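Glycerol dehydrogenase (Schizosaccharomyces pombe, PDB 1TA9) catalyses the NAD(+)-dependent oxidation of glycerol to dihydroxyacetone, probably with a catalytic zinc ion, and serves in the assimilation of glycerol. Local coordinates at the interface of chains A and B and the interface of chains A and C. Residues are numbered along the deposited sequence; one frame, centred on the assembly and turned at random. Chains: chain A/B/C, glycerol dehydrogenase.

Contact 1: the interface of chains A and B. Residues chain A 61, 63-65; chain B 73-74, 78, 85.
With CG turned away from its carbonyl carbon (chi1 -58°), A:Asp63 presents its carboxylate to the ring hydroxyl of B:Tyr85, whose own chi1 of -56° swings the phenol towards chain A. This is an antiparallel strand pairing across the A-B interface of two copies of an iron-containing alcohol dehydrogenase, a two-fold contact of the deposited octamer that is probably biological: strand 64-67 of A pairs with strand 71-75 of B. The backbone N of A:Arg64 donates to O of B:Gln74 at 2.7 Å, and N of B:Gln74 returns a bond of 2.9 Å to O of A:Arg64. Beside this pairing the phenol joins a short chain of hydrogen bonds. A:Ser61 OG donates to B:Tyr85 OH (2.5 Å), and that OH donates to A:Asp63 OD2 on its anti lone pair, away from OD1; the separation of 2.4 Å is very short and its exact value doubtful. Carboxylate and ring planes stand 56° apart. The serine OG also takes the N-H of A:Asp63 at 3.2 Å. A:Ile65 CD1 lies 3.9 Å from B:Tyr85 CE1. The side chains of the bridged pair A:Arg64 and B:Gln74 run alongside each other, with the amide NE2 4.0 Å from the guanidinium NE and above that group's plane.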
ATOM      1  N   SER A  61      14.590 -41.211   0.611  1.00 33.74           N
ATOM      2  CA  SER A  61      14.150 -41.324   1.997  1.00 32.18           C
ATOM      3  C   SER A  61      12.927 -40.451   2.266  1.00 30.75           C
ATOM      4  O   SER A  61      12.613 -39.547   1.491  1.00 30.71           O
ATOM      5  CB  SER A  61      15.289 -40.917   2.937  1.00 32.64           C
ATOM      6  OG  SER A  61      14.883 -40.983   4.292  1.00 32.97           O
ATOM      7  N   ASP A  63      12.665 -38.916   5.220  1.00 22.50           N
ATOM      8  CA  ASP A  63      13.129 -37.961   6.209  1.00 20.18           C
ATOM      9  C   ASP A  63      13.458 -36.628   5.534  1.00 18.62           C
ATOM     10  O   ASP A  63      13.626 -36.567   4.316  1.00 18.09           O
ATOM     11  CB  ASP A  63      14.366 -38.520   6.917  1.00 20.03           C
ATOM     12  CG  ASP A  63      14.093 -39.855   7.597  1.00 19.93           C
ATOM     13  OD1 ASP A  63      13.133 -39.930   8.393  1.00 19.68           O
ATOM     14  OD2 ASP A  63      14.831 -40.826   7.335  1.00 19.51           O
ATOM     15  N   ARG A  64      13.524 -35.564   6.331  1.00 16.88           N
ATOM     16  CA  ARG A  64      13.850 -34.232   5.835  1.00 15.37           C
ATOM     17  C   ARG A  64      15.374 -34.154   5.895  1.00 14.48           C
ATOM     18  O   ARG A  64      15.965 -34.262   6.970  1.00 14.42           O
ATOM     19  CB  ARG A  64      13.220 -33.170   6.740  1.00 15.02           C
ATOM     20  CG  ARG A  64      13.370 -31.755   6.227  1.00 14.47           C
ATOM     21  CD  ARG A  64      12.741 -30.743   7.186  1.00 13.99           C
ATOM     22  NE  ARG A  64      11.319 -30.993   7.421  1.00 13.29           N
ATOM     23  CZ  ARG A  64      10.443 -30.045   7.744  1.00 13.38           C
ATOM     24  NH1 ARG A  64       9.169 -30.349   7.945  1.00 13.07           N
ATOM     25  NH2 ARG A  64      10.839 -28.781   7.848  1.00 12.68           N
ATOM     26  N   ILE A  65      16.011 -33.954   4.750  1.00 13.52           N
ATOM     27  CA  ILE A  65      17.472 -33.949   4.699  1.00 12.74           C
ATOM     28  C   ILE A  65      18.132 -32.704   4.108  1.00 12.44           C
ATOM     29  O   ILE A  65      17.698 -32.188   3.077  1.00 11.55           O
ATOM     30  CB  ILE A  65      17.961 -35.181   3.882  1.00 12.94           C
ATOM     31  CG1 ILE A  65      17.346 -36.459   4.457  1.00 12.99           C
ATOM     32  CG2 ILE A  65      19.486 -35.258   3.892  1.00 12.87           C
ATOM     33  CD1 ILE A  65      17.608 -37.714   3.618  1.00 13.32           C
TER
ATOM     34  N   VAL B  73      19.636 -34.924   9.206  1.00 11.90           N
ATOM     35  CA  VAL B  73      18.528 -35.824   8.894  1.00 12.50           C
ATOM     36  C   VAL B  73      17.488 -35.773   9.998  1.00 12.67           C
ATOM     37  O   VAL B  73      17.809 -35.983  11.165  1.00 13.16           O
ATOM     38  CB  VAL B  73      19.034 -37.271   8.745  1.00 12.32           C
ATOM     39  CG1 VAL B  73      17.877 -38.205   8.401  1.00 12.46           C
ATOM     40  CG2 VAL B  73      20.113 -37.327   7.672  1.00 12.35           C
ATOM     41  N   GLN B  74      16.242 -35.509   9.615  1.00 12.90           N
ATOM     42  CA  GLN B  74      15.137 -35.389  10.560  1.00 13.18           C
ATOM     43  C   GLN B  74      13.879 -36.127  10.075  1.00 13.29           C
ATOM     44  O   GLN B  74      13.401 -35.892   8.965  1.00 13.32           O
ATOM     45  CB  GLN B  74      14.827 -33.902  10.746  1.00 13.51           C
ATOM     46  CG  GLN B  74      13.615 -33.585  11.586  1.00 14.09           C
ATOM     47  CD  GLN B  74      13.214 -32.126  11.470  1.00 14.36           C
ATOM     48  OE1 GLN B  74      14.057 -31.233  11.556  1.00 14.29           O
ATOM     49  NE2 GLN B  74      11.921 -31.876  11.278  1.00 14.47           N
ATOM     50  N   ALA B  78      12.961 -42.118  12.581  1.00 15.65           N
ATOM     51  CA  ALA B  78      14.222 -42.119  11.848  1.00 15.83           C
ATOM     52  C   ALA B  78      15.285 -43.036  12.443  1.00 16.02           C
ATOM     53  O   ALA B  78      16.071 -43.625  11.705  1.00 15.98           O
ATOM     54  CB  ALA B  78      14.764 -40.697  11.743  1.00 15.81           C
ATOM     55  N   TYR B  85      22.002 -44.050   7.081  1.00 19.45           N
ATOM     56  CA  TYR B  85      22.765 -42.814   7.131  1.00 19.00           C
ATOM     57  C   TYR B  85      24.146 -43.037   7.739  1.00 18.93           C
ATOM     58  O   TYR B  85      25.150 -42.543   7.224  1.00 18.70           O
ATOM     59  CB  TYR B  85      21.988 -41.776   7.940  1.00 18.41           C
ATOM     60  CG  TYR B  85      20.594 -41.535   7.401  1.00 17.94           C
ATOM     61  CD1 TYR B  85      20.399 -40.849   6.203  1.00 17.64           C
ATOM     62  CD2 TYR B  85      19.470 -42.016   8.076  1.00 17.70           C
ATOM     63  CE1 TYR B  85      19.120 -40.644   5.689  1.00 17.58           C
ATOM     64  CE2 TYR B  85      18.184 -41.818   7.567  1.00 17.59           C
ATOM     65  CZ  TYR B  85      18.019 -41.131   6.375  1.00 17.53           C
ATOM     66  OH  TYR B  85      16.758 -40.922   5.870  1.00 17.58           O
TER

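Contact 2: the interface of chains A and B. Residues chain A 73, 81, 84-85; chain B 60-61, 63, 65.
The guanidinium of A:Arg81 meets the carboxylate of B:Asp63 side-on, the two side chains coming from opposite directions with their planes 29° apart. Both chains are iron-containing alcohol dehydrogenase subunits, and the patch is a two-fold-related strand contact in which A:Val73 bridges B:Ile65 in antiparallel fashion. The arginine NE gives a nearly straight bond of 3.0 Å to OD2, on the syn side but somewhat above the carboxylate plane, while NH2 reaches the syn lone pair of OD1 at 2.7 Å and closes a salt bridge. OD2 also accepts from the phenol: A:Tyr85 OH approaches its anti lone pair at 2.5 Å, so arginine and tyrosine use different sides of one oxygen and together limit rotation of the carboxylate. B:Ser61 OG in turn donates to A:Tyr85 OH at 2.7 Å. The tyrosine ring, inclined 53° to the carboxylate, is held flat within its own chain, A:Met84 CG lying over the centre of one face and A:Val73 CG1 towards the rim of the other. With CG in the crowded position between backbone N and carbonyl carbon (chi1 73°), A:Met84 bends onward to bring its CE methyl 3.9 Å from B:Ser61 CB. B:Ile65 comes at the tyrosine from the opposite direction, its CD1 3.9 Å from A:Tyr85 CE1.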
ATOM      1  N   VAL A  73      35.053 -21.537   1.696  1.00 11.92           N
ATOM      2  CA  VAL A  73      35.924 -20.397   1.957  1.00 12.09           C
ATOM      3  C   VAL A  73      36.153 -19.610   0.669  1.00 12.20           C
ATOM      4  O   VAL A  73      36.561 -20.173  -0.344  1.00 12.31           O
ATOM      5  CB  VAL A  73      37.278 -20.879   2.532  1.00 12.22           C
ATOM      6  CG1 VAL A  73      38.198 -19.693   2.790  1.00 12.17           C
ATOM      7  CG2 VAL A  73      37.038 -21.665   3.811  1.00 12.11           C
ATOM      8  N   ARG A  81      46.697 -18.477   1.576  1.00 15.72           N
ATOM      9  CA  ARG A  81      46.344 -18.868   2.942  1.00 15.67           C
ATOM     10  C   ARG A  81      45.830 -20.307   2.934  1.00 15.30           C
ATOM     11  O   ARG A  81      45.086 -20.708   3.828  1.00 14.98           O
ATOM     12  CB  ARG A  81      45.235 -17.960   3.495  1.00 15.75           C
ATOM     13  CG  ARG A  81      45.623 -16.507   3.701  1.00 16.21           C
ATOM     14  CD  ARG A  81      44.459 -15.711   4.286  1.00 16.55           C
ATOM     15  NE  ARG A  81      43.429 -15.382   3.301  1.00 16.69           N
ATOM     16  CZ  ARG A  81      43.594 -14.515   2.309  1.00 17.14           C
ATOM     17  NH1 ARG A  81      44.756 -13.887   2.163  1.00 17.45           N
ATOM     18  NH2 ARG A  81      42.596 -14.253   1.478  1.00 17.07           N
ATOM     19  N   MET A  84      46.095 -22.725   6.342  1.00 15.78           N
ATOM     20  CA  MET A  84      45.210 -22.524   7.488  1.00 16.17           C
ATOM     21  C   MET A  84      43.873 -23.242   7.330  1.00 15.83           C
ATOM     22  O   MET A  84      43.208 -23.550   8.321  1.00 15.73           O
ATOM     23  CB  MET A  84      44.992 -21.032   7.769  1.00 17.34           C
ATOM     24  CG  MET A  84      44.112 -20.289   6.792  1.00 18.76           C
ATOM     25  SD  MET A  84      43.867 -18.576   7.351  1.00 21.00           S
ATOM     26  CE  MET A  84      42.703 -18.825   8.684  1.00 20.87           C
ATOM     27  N   TYR A  85      43.491 -23.528   6.088  1.00 15.38           N
ATOM     28  CA  TYR A  85      42.242 -24.236   5.819  1.00 15.00           C
ATOM     29  C   TYR A  85      42.494 -25.715   5.551  1.00 14.76           C
ATOM     30  O   TYR A  85      41.793 -26.573   6.079  1.00 14.57           O
ATOM     31  CB  TYR A  85      41.526 -23.615   4.618  1.00 14.95           C
ATOM     32  CG  TYR A  85      41.181 -22.166   4.835  1.00 15.02           C
ATOM     33  CD1 TYR A  85      40.291 -21.788   5.840  1.00 15.03           C
ATOM     34  CD2 TYR A  85      41.771 -21.166   4.065  1.00 14.92           C
ATOM     35  CE1 TYR A  85      39.998 -20.454   6.077  1.00 14.75           C
ATOM     36  CE2 TYR A  85      41.482 -19.825   4.295  1.00 15.00           C
ATOM     37  CZ  TYR A  85      40.595 -19.480   5.302  1.00 14.84           C
ATOM     38  OH  TYR A  85      40.301 -18.159   5.537  1.00 14.48           O
TER
ATOM     39  N   GLU B  60      40.588 -16.425  13.338  1.00 34.96           N
ATOM     40  CA  GLU B  60      39.824 -15.517  12.488  1.00 33.83           C
ATOM     41  C   GLU B  60      40.531 -15.285  11.157  1.00 32.98           C
ATOM     42  O   GLU B  60      41.760 -15.371  11.068  1.00 32.85           O
ATOM     43  CB  GLU B  60      39.608 -14.185  13.205  1.00 33.99           C
ATOM     44  N   SER B  61      39.746 -14.992  10.125  1.00 31.76           N
ATOM     45  CA  SER B  61      40.284 -14.743   8.792  1.00 30.53           C
ATOM     46  C   SER B  61      39.559 -13.582   8.116  1.00 29.32           C
ATOM     47  O   SER B  61      38.546 -13.090   8.620  1.00 29.34           O
ATOM     48  CB  SER B  61      40.159 -16.002   7.928  1.00 30.87           C
ATOM     49  OG  SER B  61      40.730 -15.791   6.651  1.00 31.51           O
ATOM     50  N   ASP B  63      38.576 -13.922   4.985  1.00 21.84           N
ATOM     51  CA  ASP B  63      37.786 -14.576   3.949  1.00 19.55           C
ATOM     52  C   ASP B  63      36.326 -14.746   4.362  1.00 18.31           C
ATOM     53  O   ASP B  63      36.006 -14.705   5.548  1.00 17.57           O
ATOM     54  CB  ASP B  63      38.396 -15.944   3.632  1.00 19.25           C
ATOM     55  CG  ASP B  63      39.835 -15.842   3.149  1.00 19.09           C
ATOM     56  OD1 ASP B  63      40.095 -15.043   2.224  1.00 18.52           O
ATOM     57  OD2 ASP B  63      40.703 -16.559   3.688  1.00 18.67           O
ATOM     58  N   ILE B  65      33.436 -17.028   5.005  1.00 13.25           N
ATOM     59  CA  ILE B  65      33.337 -18.441   5.362  1.00 12.74           C
ATOM     60  C   ILE B  65      31.967 -18.945   5.808  1.00 12.35           C
ATOM     61  O   ILE B  65      31.284 -18.299   6.598  1.00 11.73           O
ATOM     62  CB  ILE B  65      34.338 -18.766   6.502  1.00 12.68           C
ATOM     63  CG1 ILE B  65      35.754 -18.372   6.077  1.00 12.92           C
ATOM     64  CG2 ILE B  65      34.255 -20.241   6.874  1.00 12.69           C
ATOM     65  CD1 ILE B  65      36.795 -18.500   7.186  1.00 13.34           C
TER

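Contact 3: the interface of chains A and C. Residues chain A 349-351; chain C 273-274, 289-290, 293.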
ATOM      1  N   ASP A 349       3.686 -22.070 -17.571  1.00 11.84           N
ATOM      2  CA  ASP A 349       2.613 -21.183 -18.013  1.00 11.83           C
ATOM      3  C   ASP A 349       2.556 -19.828 -17.301  1.00 11.77           C
ATOM      4  O   ASP A 349       1.473 -19.359 -16.951  1.00 11.50           O
ATOM      5  CB  ASP A 349       1.264 -21.895 -17.845  1.00 11.89           C
ATOM      6  CG  ASP A 349       0.170 -21.291 -18.705  1.00 12.26           C
ATOM      7  OD1 ASP A 349      -0.992 -21.241 -18.241  1.00 12.28           O
ATOM      8  OD2 ASP A 349       0.461 -20.887 -19.849  1.00 12.53           O
ATOM      9  N   TRP A 350       3.709 -19.203 -17.077  1.00 11.52           N
ATOM     10  CA  TRP A 350       3.730 -17.891 -16.434  1.00 11.71           C
ATOM     11  C   TRP A 350       3.138 -16.880 -17.402  1.00 11.58           C
ATOM     12  O   TRP A 350       3.289 -17.022 -18.614  1.00 11.62           O
ATOM     13  CB  TRP A 350       5.160 -17.425 -16.157  1.00 11.93           C
ATOM     14  CG  TRP A 350       5.904 -18.116 -15.062  1.00 12.73           C
ATOM     15  CD1 TRP A 350       5.579 -19.291 -14.447  1.00 12.94           C
ATOM     16  CD2 TRP A 350       7.145 -17.690 -14.489  1.00 13.01           C
ATOM     17  NE1 TRP A 350       6.548 -19.624 -13.527  1.00 13.34           N
ATOM     18  CE2 TRP A 350       7.520 -18.657 -13.534  1.00 13.25           C
ATOM     19  CE3 TRP A 350       7.979 -16.581 -14.697  1.00 13.16           C
ATOM     20  CZ2 TRP A 350       8.697 -18.554 -12.779  1.00 13.25           C
ATOM     21  CZ3 TRP A 350       9.150 -16.475 -13.947  1.00 13.32           C
ATOM     22  CH2 TRP A 350       9.496 -17.460 -12.998  1.00 13.47           C
ATOM     23  N   PRO A 351       2.449 -15.850 -16.884  1.00 11.58           N
ATOM     24  CA  PRO A 351       1.881 -14.834 -17.773  1.00 11.45           C
ATOM     25  C   PRO A 351       3.058 -14.223 -18.546  1.00 11.56           C
ATOM     26  O   PRO A 351       4.191 -14.212 -18.051  1.00 11.37           O
ATOM     27  CB  PRO A 351       1.251 -13.844 -16.793  1.00 11.58           C
ATOM     28  CG  PRO A 351       0.747 -14.750 -15.709  1.00 11.30           C
ATOM     29  CD  PRO A 351       1.934 -15.693 -15.510  1.00 11.59           C
TER
ATOM     30  N   LYS C 273      -3.375 -11.705 -19.146  1.00 11.09           N
ATOM     31  CA  LYS C 273      -2.154 -12.470 -18.928  1.00 11.13           C
ATOM     32  C   LYS C 273      -1.601 -13.209 -20.136  1.00 10.75           C
ATOM     33  O   LYS C 273      -0.383 -13.277 -20.311  1.00 10.57           O
ATOM     34  CB  LYS C 273      -2.369 -13.512 -17.833  1.00 11.26           C
ATOM     35  CG  LYS C 273      -2.695 -12.973 -16.462  1.00 12.23           C
ATOM     36  CD  LYS C 273      -2.993 -14.136 -15.530  1.00 12.60           C
ATOM     37  CE  LYS C 273      -3.255 -13.669 -14.109  1.00 13.26           C
ATOM     38  NZ  LYS C 273      -3.542 -14.841 -13.237  1.00 13.69           N
ATOM     39  N   TYR C 274      -2.487 -13.742 -20.972  1.00 10.50           N
ATOM     40  CA  TYR C 274      -2.059 -14.580 -22.093  1.00 10.52           C
ATOM     41  C   TYR C 274      -2.384 -14.212 -23.537  1.00 10.62           C
ATOM     42  O   TYR C 274      -1.920 -14.895 -24.451  1.00 10.94           O
ATOM     43  CB  TYR C 274      -2.579 -16.001 -21.847  1.00 10.22           C
ATOM     44  CG  TYR C 274      -2.167 -16.566 -20.509  1.00 10.48           C
ATOM     45  CD1 TYR C 274      -0.858 -16.992 -20.292  1.00 10.29           C
ATOM     46  CD2 TYR C 274      -3.075 -16.653 -19.453  1.00 10.36           C
ATOM     47  CE1 TYR C 274      -0.458 -17.492 -19.052  1.00 10.75           C
ATOM     48  CE2 TYR C 274      -2.687 -17.151 -18.205  1.00 10.42           C
ATOM     49  CZ  TYR C 274      -1.375 -17.568 -18.017  1.00 10.59           C
ATOM     50  OH  TYR C 274      -0.968 -18.065 -16.799  1.00 11.13           O
ATOM     51  N   GLU C 289       0.539 -23.772 -23.543  1.00 13.32           N
ATOM     52  CA  GLU C 289      -0.576 -23.733 -22.610  1.00 12.91           C
ATOM     53  C   GLU C 289      -1.205 -22.334 -22.666  1.00 12.36           C
ATOM     54  O   GLU C 289      -2.406 -22.179 -22.458  1.00 12.32           O
ATOM     55  CB  GLU C 289      -0.106 -24.057 -21.189  1.00 13.41           C
ATOM     56  CG  GLU C 289      -1.249 -24.144 -20.176  1.00 14.32           C
ATOM     57  CD  GLU C 289      -0.820 -24.732 -18.843  1.00 14.88           C
ATOM     58  OE1 GLU C 289      -1.660 -24.774 -17.918  1.00 15.22           O
ATOM     59  OE2 GLU C 289       0.351 -25.154 -18.719  1.00 15.38           O
ATOM     60  N   ALA C 290      -0.395 -21.323 -22.971  1.00 11.45           N
ATOM     61  CA  ALA C 290      -0.889 -19.946 -23.068  1.00 11.02           C
ATOM     62  C   ALA C 290      -1.890 -19.838 -24.220  1.00 10.81           C
ATOM     63  O   ALA C 290      -2.936 -19.196 -24.095  1.00 10.20           O
ATOM     64  CB  ALA C 290       0.280 -18.976 -23.287  1.00 10.88           C
ATOM     65  N   ASN C 293      -4.983 -21.474 -23.207  1.00  9.70           N
ATOM     66  CA  ASN C 293      -5.727 -20.642 -22.265  1.00  9.57           C
ATOM     67  C   ASN C 293      -6.611 -19.635 -22.988  1.00  9.34           C
ATOM     68  O   ASN C 293      -7.759 -19.405 -22.595  1.00  9.11           O
ATOM     69  CB  ASN C 293      -4.788 -19.870 -21.337  1.00  9.50           C
ATOM     70  CG  ASN C 293      -4.062 -20.765 -20.369  1.00  9.68           C
ATOM     71  OD1 ASN C 293      -4.479 -21.895 -20.115  1.00  9.64           O
ATOM     72  ND2 ASN C 293      -2.971 -20.258 -19.804  1.00  9.57           N
TER
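A:Asp349 adopts a left-handed backbone conformation (phi 63°, psi 42°) in the loop between helices 333-347 and 352-364, and its carbonyl and side chain lie against helices 258-284 and 289-307 of chain C. This loop-to-helix contact joins subunits of the deposited octamer; the structure alone does not show whether it forms in solution. C:Tyr274 OH donates to the carbonyl O of A:Asp349 at 2.8 Å, nearly head-on, and the same oxygen sits in plane at the ring edge. C:Tyr274 CE1 also lies 3.8 Å from A:Pro351 CA. Replacing C:Tyr274 by alanine would probably leave the A:Asp349 carbonyl without its phenol donor and open a gap beside A:Pro351. The aspartate carboxylate reaches C:Asn293, whose amide ND2 gives OD1, on its syn lone pair, a bond of 2.7 Å. OD2 lies 3.3 Å from the backbone N of C:Ala290 at the start of helix 289-307, where the helix end would probably favour negative charge. That may offset part of the repulsion expected from the C:Glu289 carboxylate, stacked almost parallel over that of A:Asp349, if both are charged. A:Pro351 packs alongside the aliphatic chain of C:Lys273, CB to CB 3.8 Å. Within chain C, C:Asn293 ND2 sits 3.4 Å above the centre of the C:Tyr274 ring.

Contact 4: the interface of chains A and B. Residues chain A 266, 270, 293, 296, 301; chain B 258-259, 262.
The backbone N of B:Ala259 donates to OE1 of A:Glu296 at 2.9 Å, and N of B:Ile258 gives OE2 a nearly straight bond of 3.0 Å. Both carboxylate oxygens use their syn lone pairs, so the glutamate straddles two successive N-H groups at the first turn of helix 258-284 in B: an N-terminal helix cap supplied by the other subunit. Its side chain reaches there by turning CG away from the backbone N (chi1 -175°) and staying extended. The start of the helix would probably stabilise the negative charge. An alanine at A:Glu296 removes the carboxylate, which would probably leave the N-H groups of B:Ile258 and B:Ala259 without their cross-chain acceptor and the helix start less firmly held. B:Ile258 fills the space beside the cap. The CE methyl of A:Met301 touches its CB at 3.7 Å, and its CD1 end lies across the amide of A:Asn293, 3.6 Å from OD1. A:Thr270 meets the isoleucine tip to tip, OG1 3.7 Å from CG2, while the same hydroxyl donates to the carbonyl O of A:Ala266, one turn back in its helix. The CB methyl of A:Ala266 sits over the face of B:Tyr262, 3.6 Å from the ring centroid, in a CH-pi contact. The patch lies among the helices of both subunits: 258-284 and 289-307 of A form the receiving surface, and the amino-terminal turns of 258-284 of B press into it.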
ATOM      1  N   ALA A 266      18.020 -16.808  -1.347  1.00 11.08           N
ATOM      2  CA  ALA A 266      19.174 -15.936  -1.179  1.00 11.17           C
ATOM      3  C   ALA A 266      19.877 -15.770  -2.523  1.00 11.13           C
ATOM      4  O   ALA A 266      20.337 -14.682  -2.871  1.00 11.13           O
ATOM      5  CB  ALA A 266      20.132 -16.529  -0.154  1.00 11.18           C
ATOM      6  N   THR A 270      20.187 -12.191  -4.349  1.00 10.04           N
ATOM      7  CA  THR A 270      21.543 -11.691  -4.542  1.00  9.67           C
ATOM      8  C   THR A 270      21.809 -11.341  -6.007  1.00  9.68           C
ATOM      9  O   THR A 270      22.423 -10.315  -6.303  1.00  9.52           O
ATOM     10  CB  THR A 270      22.584 -12.723  -4.046  1.00  9.33           C
ATOM     11  OG1 THR A 270      22.357 -12.996  -2.657  1.00  9.33           O
ATOM     12  CG2 THR A 270      23.998 -12.184  -4.220  1.00  9.32           C
ATOM     13  N   ASN A 293      29.803 -11.036  -3.811  1.00  9.70           N
ATOM     14  CA  ASN A 293      28.457 -11.513  -3.502  1.00  9.57           C
ATOM     15  C   ASN A 293      27.949 -12.478  -4.566  1.00  9.34           C
ATOM     16  O   ASN A 293      27.331 -13.498  -4.249  1.00  9.11           O
ATOM     17  CB  ASN A 293      27.464 -10.355  -3.397  1.00  9.50           C
ATOM     18  CG  ASN A 293      27.710  -9.485  -2.193  1.00  9.68           C
ATOM     19  OD1 ASN A 293      28.365  -9.898  -1.236  1.00  9.64           O
ATOM     20  ND2 ASN A 293      27.167  -8.273  -2.223  1.00  9.57           N
ATOM     21  N   GLU A 296      29.619 -15.765  -4.445  1.00 10.05           N
ATOM     22  CA  GLU A 296      28.986 -16.600  -3.427  1.00 10.20           C
ATOM     23  C   GLU A 296      27.661 -17.150  -3.951  1.00 10.21           C
ATOM     24  O   GLU A 296      27.334 -18.308  -3.718  1.00 10.14           O
ATOM     25  CB  GLU A 296      28.715 -15.831  -2.117  1.00 10.29           C
ATOM     26  CG  GLU A 296      28.165 -16.763  -1.018  1.00 10.22           C
ATOM     27  CD  GLU A 296      27.535 -16.064   0.187  1.00 10.71           C
ATOM     28  OE1 GLU A 296      26.659 -16.688   0.826  1.00 10.81           O
ATOM     29  OE2 GLU A 296      27.907 -14.917   0.513  1.00 11.01           O
ATOM     30  N   MET A 301      25.426 -20.430  -2.667  1.00 12.74           N
ATOM     31  CA  MET A 301      23.966 -20.355  -2.667  1.00 12.93           C
ATOM     32  C   MET A 301      23.311 -21.230  -3.721  1.00 13.06           C
ATOM     33  O   MET A 301      22.385 -21.989  -3.429  1.00 13.03           O
ATOM     34  CB  MET A 301      23.512 -18.905  -2.858  1.00 13.17           C
ATOM     35  CG  MET A 301      23.918 -17.983  -1.727  1.00 13.68           C
ATOM     36  SD  MET A 301      23.363 -16.293  -2.012  1.00 14.62           S
ATOM     37  CE  MET A 301      24.916 -15.384  -1.947  1.00 14.42           C
TER
ATOM     38  N   ILE B 258      26.241 -14.390   2.930  1.00 11.46           N
ATOM     39  CA  ILE B 258      24.857 -13.983   2.724  1.00 11.09           C
ATOM     40  C   ILE B 258      23.967 -15.183   3.057  1.00 11.08           C
ATOM     41  O   ILE B 258      22.898 -15.037   3.650  1.00 10.87           O
ATOM     42  CB  ILE B 258      24.631 -13.540   1.256  1.00 11.06           C
ATOM     43  CG1 ILE B 258      25.364 -12.213   1.009  1.00 11.16           C
ATOM     44  CG2 ILE B 258      23.130 -13.393   0.961  1.00 10.62           C
ATOM     45  CD1 ILE B 258      25.327 -11.745  -0.429  1.00 11.15           C
ATOM     46  N   ALA B 259      24.429 -16.376   2.696  1.00 11.01           N
ATOM     47  CA  ALA B 259      23.673 -17.598   2.952  1.00 10.89           C
ATOM     48  C   ALA B 259      23.326 -17.760   4.432  1.00 10.98           C
ATOM     49  O   ALA B 259      22.192 -18.095   4.779  1.00 10.84           O
ATOM     50  CB  ALA B 259      24.464 -18.808   2.464  1.00 11.11           C
ATOM     51  N   TYR B 262      20.494 -15.545   5.471  1.00 10.67           N
ATOM     52  CA  TYR B 262      19.181 -15.991   5.010  1.00 10.79           C
ATOM     53  C   TYR B 262      18.678 -17.187   5.808  1.00 10.65           C
ATOM     54  O   TYR B 262      17.469 -17.369   5.970  1.00 10.66           O
ATOM     55  CB  TYR B 262      19.222 -16.331   3.518  1.00 10.85           C
ATOM     56  CG  TYR B 262      18.841 -15.161   2.639  1.00 11.40           C
ATOM     57  CD1 TYR B 262      17.574 -15.083   2.063  1.00 11.46           C
ATOM     58  CD2 TYR B 262      19.737 -14.114   2.411  1.00 11.50           C
ATOM     59  CE1 TYR B 262      17.207 -13.993   1.280  1.00 11.99           C
ATOM     60  CE2 TYR B 262      19.380 -13.021   1.633  1.00 11.76           C
ATOM     61  CZ  TYR B 262      18.114 -12.967   1.070  1.00 11.72           C
ATOM     62  OH  TYR B 262      17.756 -11.883   0.303  1.00 12.24           O
TER

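Contacts 1 and 2 are nearly twins, both built from strands 64-67 and 71-75 with exchanged chains, and lie about 31 Å apart. Contact 4 lies off the line joining them, about 25 Å from contact 1 and 18 Å from contact 2, so the A-B interface combines two symmetry-related strand pairings with helix packing. Contact 3, about 31 Å from contact 4, joins A to C through a different surface. Helices 258-284 and 289-307, and Asn293 itself, serve both contact 3 and contact 4, which may couple the two interface types in the deposited octamer.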